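PDB 4R0M: McyG protein from Microcystis aeruginosa PCC 7806, which probably activates phenylalanine or a related acid as its adenylate and loads it onto its own peptidyl carrier domain during microcystin synthesis. Local coordinates for residues 462-474 with 526-540. Numbering follows the deposited sequence.
With FA5 (adenosine-5'-[phenylalaninyl-phosphate]), chain C.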
loop_
_atom_site.group_PDB
_atom_site.type_symbol
_atom_site.label_atom_id
_atom_site.label_comp_id
_atom_site.label_asym_id
_atom_site.label_seq_id
_atom_site.Cartn_x
_atom_site.Cartn_y
_atom_site.Cartn_z
ATOM N N VAL A 462 11.765 -10.532 -18.562
ATOM C CA VAL A 462 10.555 -9.954 -17.974
ATOM C C VAL A 462 10.915 -9.258 -16.662
ATOM O O VAL A 462 11.376 -9.901 -15.714
ATOM C CB VAL A 462 9.464 -11.024 -17.738
ATOM C CG1 VAL A 462 8.244 -10.419 -17.054
ATOM C CG2 VAL A 462 9.069 -11.682 -19.054
ATOM N N LYS A 463 10.712 -7.942 -16.618
ATOM C CA LYS A 463 11.054 -7.155 -15.436
ATOM C C LYS A 463 10.009 -7.331 -14.340
ATOM O O LYS A 463 8.823 -7.068 -14.550
ATOM C CB LYS A 463 11.237 -5.677 -15.789
ATOM C CG LYS A 463 12.129 -4.924 -14.813
ATOM C CD LYS A 463 12.358 -3.488 -15.259
ATOM C CE LYS A 463 13.197 -2.716 -14.248
ATOM N NZ LYS A 463 14.610 -3.190 -14.181
ATOM N N VAL A 464 10.460 -7.776 -13.185
ATOM C CA VAL A 464 9.599 -8.047 -12.054
ATOM C C VAL A 464 8.896 -6.806 -11.516
ATOM O O VAL A 464 9.495 -5.779 -11.339
ATOM C CB VAL A 464 10.388 -8.762 -10.955
ATOM C CG1 VAL A 464 9.635 -8.823 -9.644
ATOM C CG2 VAL A 464 10.735 -10.160 -11.382
ATOM N N SER A 465 7.623 -6.976 -11.211
ATOM C CA SER A 465 6.734 -5.958 -10.687
ATOM C C SER A 465 6.013 -5.064 -11.695
ATOM O O SER A 465 5.356 -4.145 -11.323
ATOM C CB SER A 465 7.462 -5.075 -9.707
ATOM O OG SER A 465 8.290 -4.173 -10.356
ATOM N N TYR A 466 6.130 -5.379 -12.970
ATOM C CA TYR A 466 5.436 -4.679 -14.031
ATOM C C TYR A 466 4.505 -5.547 -14.841
ATOM O O TYR A 466 4.205 -5.228 -15.951
ATOM C CB TYR A 466 6.427 -4.042 -14.972
ATOM C CG TYR A 466 7.325 -3.045 -14.356
ATOM C CD1 TYR A 466 6.944 -1.755 -14.229
ATOM C CD2 TYR A 466 8.558 -3.395 -13.913
ATOM C CE1 TYR A 466 7.756 -0.834 -13.663
ATOM C CE2 TYR A 466 9.379 -2.477 -13.349
ATOM C CZ TYR A 466 8.961 -1.195 -13.239
ATOM O OH TYR A 466 9.763 -0.269 -12.693
ATOM N N THR A 467 4.099 -6.675 -14.297
ATOM C CA THR A 467 3.382 -7.670 -15.039
ATOM C C THR A 467 1.949 -7.769 -14.596
ATOM O O THR A 467 1.670 -7.563 -13.475
ATOM C CB THR A 467 4.070 -9.015 -14.918
ATOM O OG1 THR A 467 5.404 -8.887 -15.353
ATOM C CG2 THR A 467 3.421 -9.991 -15.765
ATOM N N ALA A 468 1.035 -8.018 -15.514
ATOM C CA ALA A 468 -0.385 -8.163 -15.200
ATOM C C ALA A 468 -1.058 -9.211 -16.084
ATOM O O ALA A 468 -0.715 -9.363 -17.258
ATOM C CB ALA A 468 -1.100 -6.827 -15.328
ATOM N N ALA A 469 -2.012 -9.931 -15.503
ATOM C CA ALA A 469 -2.813 -10.897 -16.237
ATOM C C ALA A 469 -4.293 -10.669 -15.946
ATOM O O ALA A 469 -4.716 -10.671 -14.787
ATOM C CB ALA A 469 -2.401 -12.315 -15.871
ATOM N N PHE A 470 -5.073 -10.460 -17.003
ATOM C CA PHE A 470 -6.514 -10.230 -16.877
ATOM C C PHE A 470 -7.273 -10.786 -18.079
ATOM O O PHE A 470 -6.684 -11.031 -19.135
ATOM C CB PHE A 470 -6.820 -8.737 -16.686
ATOM C CG PHE A 470 -6.313 -7.862 -17.798
ATOM C CD1 PHE A 470 -5.020 -7.348 -17.763
ATOM C CD2 PHE A 470 -7.128 -7.547 -18.881
ATOM C CE1 PHE A 470 -4.549 -6.541 -18.788
ATOM C CE2 PHE A 470 -6.662 -6.742 -19.909
ATOM C CZ PHE A 470 -5.372 -6.235 -19.860
ATOM N N ALA A 471 -8.579 -10.970 -17.909
ATOM C CA ALA A 471 -9.429 -11.543 -18.950
ATOM C C ALA A 471 -10.510 -10.574 -19.431
ATOM O O ALA A 471 -11.230 -9.982 -18.621
ATOM C CB ALA A 471 -10.059 -12.840 -18.460
ATOM N N VAL A 472 -10.610 -10.416 -20.752
ATOM C CA VAL A 472 -11.705 -9.659 -21.365
ATOM C C VAL A 472 -12.585 -10.588 -22.202
ATOM O O VAL A 472 -12.129 -11.632 -22.675
ATOM C CB VAL A 472 -11.215 -8.463 -22.225
ATOM C CG1 VAL A 472 -10.155 -7.651 -21.491
ATOM C CG2 VAL A 472 -10.700 -8.918 -23.585
ATOM N N PHE A 473 -13.848 -10.207 -22.372
ATOM C CA PHE A 473 -14.763 -10.952 -23.228
ATOM C C PHE A 473 -14.774 -10.363 -24.637
ATOM O O PHE A 473 -15.073 -9.181 -24.824
ATOM C CB PHE A 473 -16.173 -10.966 -22.630
ATOM C CG PHE A 473 -17.145 -11.829 -23.384
ATOM C CD1 PHE A 473 -17.067 -13.218 -23.314
ATOM C CD2 PHE A 473 -18.150 -11.254 -24.155
ATOM C CE1 PHE A 473 -17.967 -14.017 -24.006
ATOM C CE2 PHE A 473 -19.055 -12.047 -24.848
ATOM C CZ PHE A 473 -18.963 -13.430 -24.773
ATOM N N ASP A 474 -14.431 -11.190 -25.620
ATOM C CA ASP A 474 -14.447 -10.772 -27.019
ATOM C C ASP A 474 -15.840 -10.982 -27.605
ATOM O O ASP A 474 -16.324 -12.113 -27.688
ATOM C CB ASP A 474 -13.393 -11.535 -27.829
ATOM C CG ASP A 474 -13.283 -11.049 -29.267
ATOM O OD1 ASP A 474 -13.600 -9.870 -29.541
ATOM O OD2 ASP A 474 -12.865 -11.851 -30.128
ATOM N N VAL A 526 3.066 1.742 -16.976
ATOM C CA VAL A 526 2.372 0.705 -16.210
ATOM C C VAL A 526 1.753 1.344 -14.964
ATOM O O VAL A 526 2.481 1.789 -14.073
ATOM C CB VAL A 526 3.311 -0.458 -15.813
ATOM C CG1 VAL A 526 2.545 -1.536 -15.059
ATOM C CG2 VAL A 526 3.982 -1.053 -17.044
ATOM N N PRO A 527 0.406 1.397 -14.901
ATOM C CA PRO A 527 -0.266 2.069 -13.789
ATOM C C PRO A 527 -0.110 1.315 -12.468
ATOM O O PRO A 527 -0.386 0.112 -12.389
ATOM C CB PRO A 527 -1.732 2.116 -14.232
ATOM C CG PRO A 527 -1.883 0.980 -15.182
ATOM C CD PRO A 527 -0.552 0.806 -15.856
ATOM N N LYS A 528 0.343 2.036 -11.448
ATOM C CA LYS A 528 0.630 1.468 -10.138
ATOM C C LYS A 528 0.119 2.389 -9.038
ATOM O O LYS A 528 0.206 3.614 -9.152
ATOM C CB LYS A 528 2.138 1.285 -9.965
ATOM C CG LYS A 528 2.741 0.076 -10.663
ATOM C CD LYS A 528 4.240 0.262 -10.831
ATOM C CE LYS A 528 4.978 -1.063 -10.924
ATOM N NZ LYS A 528 5.171 -1.691 -9.585
ATOM N N THR A 529 -0.407 1.792 -7.970
ATOM C CA THR A 529 -0.703 2.530 -6.743
ATOM C C THR A 529 0.627 2.955 -6.135
ATOM O O THR A 529 1.680 2.459 -6.538
ATOM C CB THR A 529 -1.480 1.674 -5.722
ATOM O OG1 THR A 529 -0.724 0.497 -5.403
ATOM C CG2 THR A 529 -2.843 1.269 -6.268
ATOM N N SER A 530 0.580 3.870 -5.171
ATOM C CA SER A 530 1.789 4.378 -4.515
ATOM C C SER A 530 2.716 3.259 -4.045
ATOM O O SER A 530 3.937 3.390 -4.120
ATOM C CB SER A 530 1.420 5.279 -3.336
ATOM O OG SER A 530 0.640 4.572 -2.384
ATOM N N ILE A 531 2.127 2.156 -3.589
ATOM C CA ILE A 531 2.898 1.035 -3.048
ATOM C C ILE A 531 3.417 0.031 -4.087
ATOM O O ILE A 531 4.082 -0.948 -3.729
ATOM C CB ILE A 531 2.141 0.302 -1.912
ATOM C CG1 ILE A 531 0.808 -0.282 -2.390
ATOM C CG2 ILE A 531 1.976 1.227 -0.714
ATOM C CD1 ILE A 531 0.218 -1.299 -1.433
ATOM N N GLY A 532 3.119 0.275 -5.361
ATOM C CA GLY A 532 3.663 -0.531 -6.454
ATOM C C GLY A 532 2.800 -1.696 -6.906
ATOM O O GLY A 532 3.270 -2.574 -7.630
ATOM N N LYS A 533 1.543 -1.709 -6.473
ATOM C CA LYS A 533 0.585 -2.709 -6.917
ATOM C C LYS A 533 0.007 -2.293 -8.267
ATOM O O LYS A 533 -0.606 -1.226 -8.387
ATOM C CB LYS A 533 -0.533 -2.880 -5.883
ATOM C CG LYS A 533 -1.646 -3.832 -6.303
ATOM C CD LYS A 533 -2.728 -3.965 -5.236
ATOM C CE LYS A 533 -3.590 -2.715 -5.129
ATOM N NZ LYS A 533 -4.747 -2.914 -4.212
ATOM N N VAL A 534 0.215 -3.138 -9.276
ATOM C CA VAL A 534 -0.314 -2.911 -10.620
ATOM C C VAL A 534 -1.842 -2.902 -10.575
ATOM O O VAL A 534 -2.465 -3.886 -10.170
ATOM C CB VAL A 534 0.182 -3.982 -11.623
ATOM C CG1 VAL A 534 -0.471 -3.800 -12.986
ATOM C CG2 VAL A 534 1.696 -3.941 -11.759
ATOM N N GLN A 535 -2.436 -1.777 -10.966
ATOM C CA GLN A 535 -3.892 -1.672 -11.036
ATOM C C GLN A 535 -4.399 -2.163 -12.395
ATOM O O GLN A 535 -4.267 -1.484 -13.418
ATOM C CB GLN A 535 -4.383 -0.255 -10.693
ATOM C CG GLN A 535 -3.459 0.872 -11.129
ATOM C CD GLN A 535 -3.635 2.145 -10.313
ATOM O OE1 GLN A 535 -4.464 2.216 -9.404
ATOM N NE2 GLN A 535 -2.844 3.158 -10.639
ATOM N N LYS A 536 -4.968 -3.366 -12.374
ATOM C CA LYS A 536 -5.348 -4.098 -13.579
ATOM C C LYS A 536 -6.568 -3.517 -14.285
ATOM O O LYS A 536 -6.754 -3.733 -15.486
ATOM C CB LYS A 536 -5.584 -5.573 -13.243
ATOM C CG LYS A 536 -4.347 -6.298 -12.741
ATOM C CD LYS A 536 -4.703 -7.654 -12.157
ATOM C CE LYS A 536 -3.557 -8.199 -11.326
ATOM N NZ LYS A 536 -3.988 -9.359 -10.500
ATOM N N SER A 537 -7.394 -2.788 -13.536
ATOM C CA SER A 537 -8.568 -2.119 -14.092
ATOM C C SER A 537 -8.186 -1.069 -15.136
ATOM O O SER A 537 -8.783 -1.013 -16.211
ATOM C CB SER A 537 -9.400 -1.489 -12.977
ATOM O OG SER A 537 -9.899 -2.486 -12.104
ATOM N N LYS A 538 -7.183 -0.252 -14.812
ATOM C CA LYS A 538 -6.686 0.778 -15.726
ATOM C C LYS A 538 -6.053 0.181 -16.983
ATOM O O LYS A 538 -6.168 0.750 -18.071
ATOM C CB LYS A 538 -5.690 1.704 -15.021
ATOM C CG LYS A 538 -6.329 2.721 -14.088
ATOM C CD LYS A 538 -5.280 3.635 -13.467
ATOM C CE LYS A 538 -5.910 4.705 -12.584
ATOM N NZ LYS A 538 -6.645 5.737 -13.371
ATOM N N LEU A 539 -5.389 -0.964 -16.826
ATOM C CA LEU A 539 -4.784 -1.670 -17.955
ATOM C C LEU A 539 -5.828 -2.341 -18.843
ATOM O O LEU A 539 -5.669 -2.379 -20.065
ATOM C CB LEU A 539 -3.752 -2.695 -17.479
ATOM C CG LEU A 539 -2.336 -2.181 -17.209
ATOM C CD1 LEU A 539 -1.487 -3.269 -16.575
ATOM C CD2 LEU A 539 -1.670 -1.658 -18.476
ATOM N N LYS A 540 -6.884 -2.867 -18.222
ATOM C CA LYS A 540 -7.996 -3.466 -18.956
ATOM C C LYS A 540 -8.677 -2.420 -19.838
ATOM O O LYS A 540 -8.953 -2.678 -21.012
ATOM C CB LYS A 540 -9.004 -4.115 -18.002
ATOM C CG LYS A 540 -10.096 -4.911 -18.705
ATOM C CD LYS A 540 -11.130 -5.471 -17.738
ATOM C CE LYS A 540 -10.675 -6.785 -17.120
ATOM N NZ LYS A 540 -11.749 -7.414 -16.302
HETATM C C FA5 C . -3.415 -1.560 0.850
HETATM O O FA5 C . -2.835 -1.933 -0.163
HETATM C CA FA5 C . -3.246 -2.321 2.140
HETATM N N FA5 C . -3.504 -3.697 1.793
HETATM C CB FA5 C . -1.821 -2.210 2.703
HETATM C CG FA5 C . -1.438 -3.040 3.934
HETATM C CD1 FA5 C . -2.165 -4.140 4.392
HETATM C CD2 FA5 C . -0.280 -2.689 4.641
HETATM C CE1 FA5 C . -1.753 -4.857 5.523
HETATM C CE2 FA5 C . 0.146 -3.401 5.768
HETATM C CZ FA5 C . -0.597 -4.492 6.214
HETATM P P FA5 C . -5.337 -0.143 -0.453
HETATM O OP1 FA5 C . -4.640 0.617 -1.550
HETATM O OP2 FA5 C . -6.600 0.430 0.139
HETATM O OP3 FA5 C . -4.285 -0.388 0.760
HETATM O "O5'" FA5 C . -5.670 -1.601 -1.055
HETATM C "C5'" FA5 C . -6.394 -2.589 -0.325
HETATM C "C4'" FA5 C . -6.584 -3.799 -1.227
HETATM O "O4'" FA5 C . -5.340 -4.440 -1.539
HETATM C "C3'" FA5 C . -7.423 -4.886 -0.589
HETATM O "O3'" FA5 C . -8.821 -4.622 -0.702
HETATM C "C2'" FA5 C . -7.010 -6.105 -1.381
HETATM O "O2'" FA5 C . -7.736 -6.174 -2.613
HETATM C "C1'" FA5 C . -5.552 -5.846 -1.697
HETATM N N9 FA5 C . -4.714 -6.612 -0.740
HETATM C C8 FA5 C . -4.086 -6.104 0.336
HETATM N N7 FA5 C . -3.397 -7.058 1.009
HETATM C C5 FA5 C . -3.586 -8.220 0.361
HETATM C C6 FA5 C . -3.148 -9.628 0.531
HETATM N N6 FA5 C . -2.348 -9.994 1.559
HETATM N N1 FA5 C . -3.575 -10.541 -0.374
HETATM C C2 FA5 C . -4.376 -10.196 -1.403
HETATM N N3 FA5 C . -4.807 -8.939 -1.622
HETATM C C4 FA5 C . -4.458 -7.924 -0.790
#
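Strand 468-474, whose Ala468 and Phe470 meet Leu539, crosses the first turn of helix 536-540 at -58°, the two axes 9.1 Å apart at their closest. Phe470 carries much of the contact. Its CG stands between the backbone N and the carbonyl carbon (chi1 58°), which lays one ring face against the start of the helix: Lys540 N sits over that face, offset toward the rim, and CE2 comes 3.7 Å from Lys540 CA. CE1 of the same ring packs on Leu539 CB. With Phe470 replaced by an alanine, a gap would probably open between strand and helix, and Leu539 and the aliphatic part of Lys540 would lose their aromatic partner. Two residues earlier, Ala468 CB rests on the pair formed by Leu539 CD1 (3.8 Å) and Val534 CG1. Strand and helix belong to the small C-terminal subdomain characteristic of ANL adenylating enzymes, where strand 468-474 edges a three-stranded sheet beside strand 479-486. The loop before the helix reaches the active site: Lys533 NZ donates a hydrogen bond to the ribose O4' of the phenylalanyl-adenylate (3.1 Å). Lys528 turns away from the ligand, toward 462-474; bent at its end (chi4 -79°), it places NZ to bond Gly532 O at 2.9 Å and, weakly, Ser465 O at 3.0 Å. Its CE lies 3.9 Å from CD1 of the Tyr466 ring, which also touches Val526 CG2 and whose hydroxyl is hydrogen-bonded to Arg523.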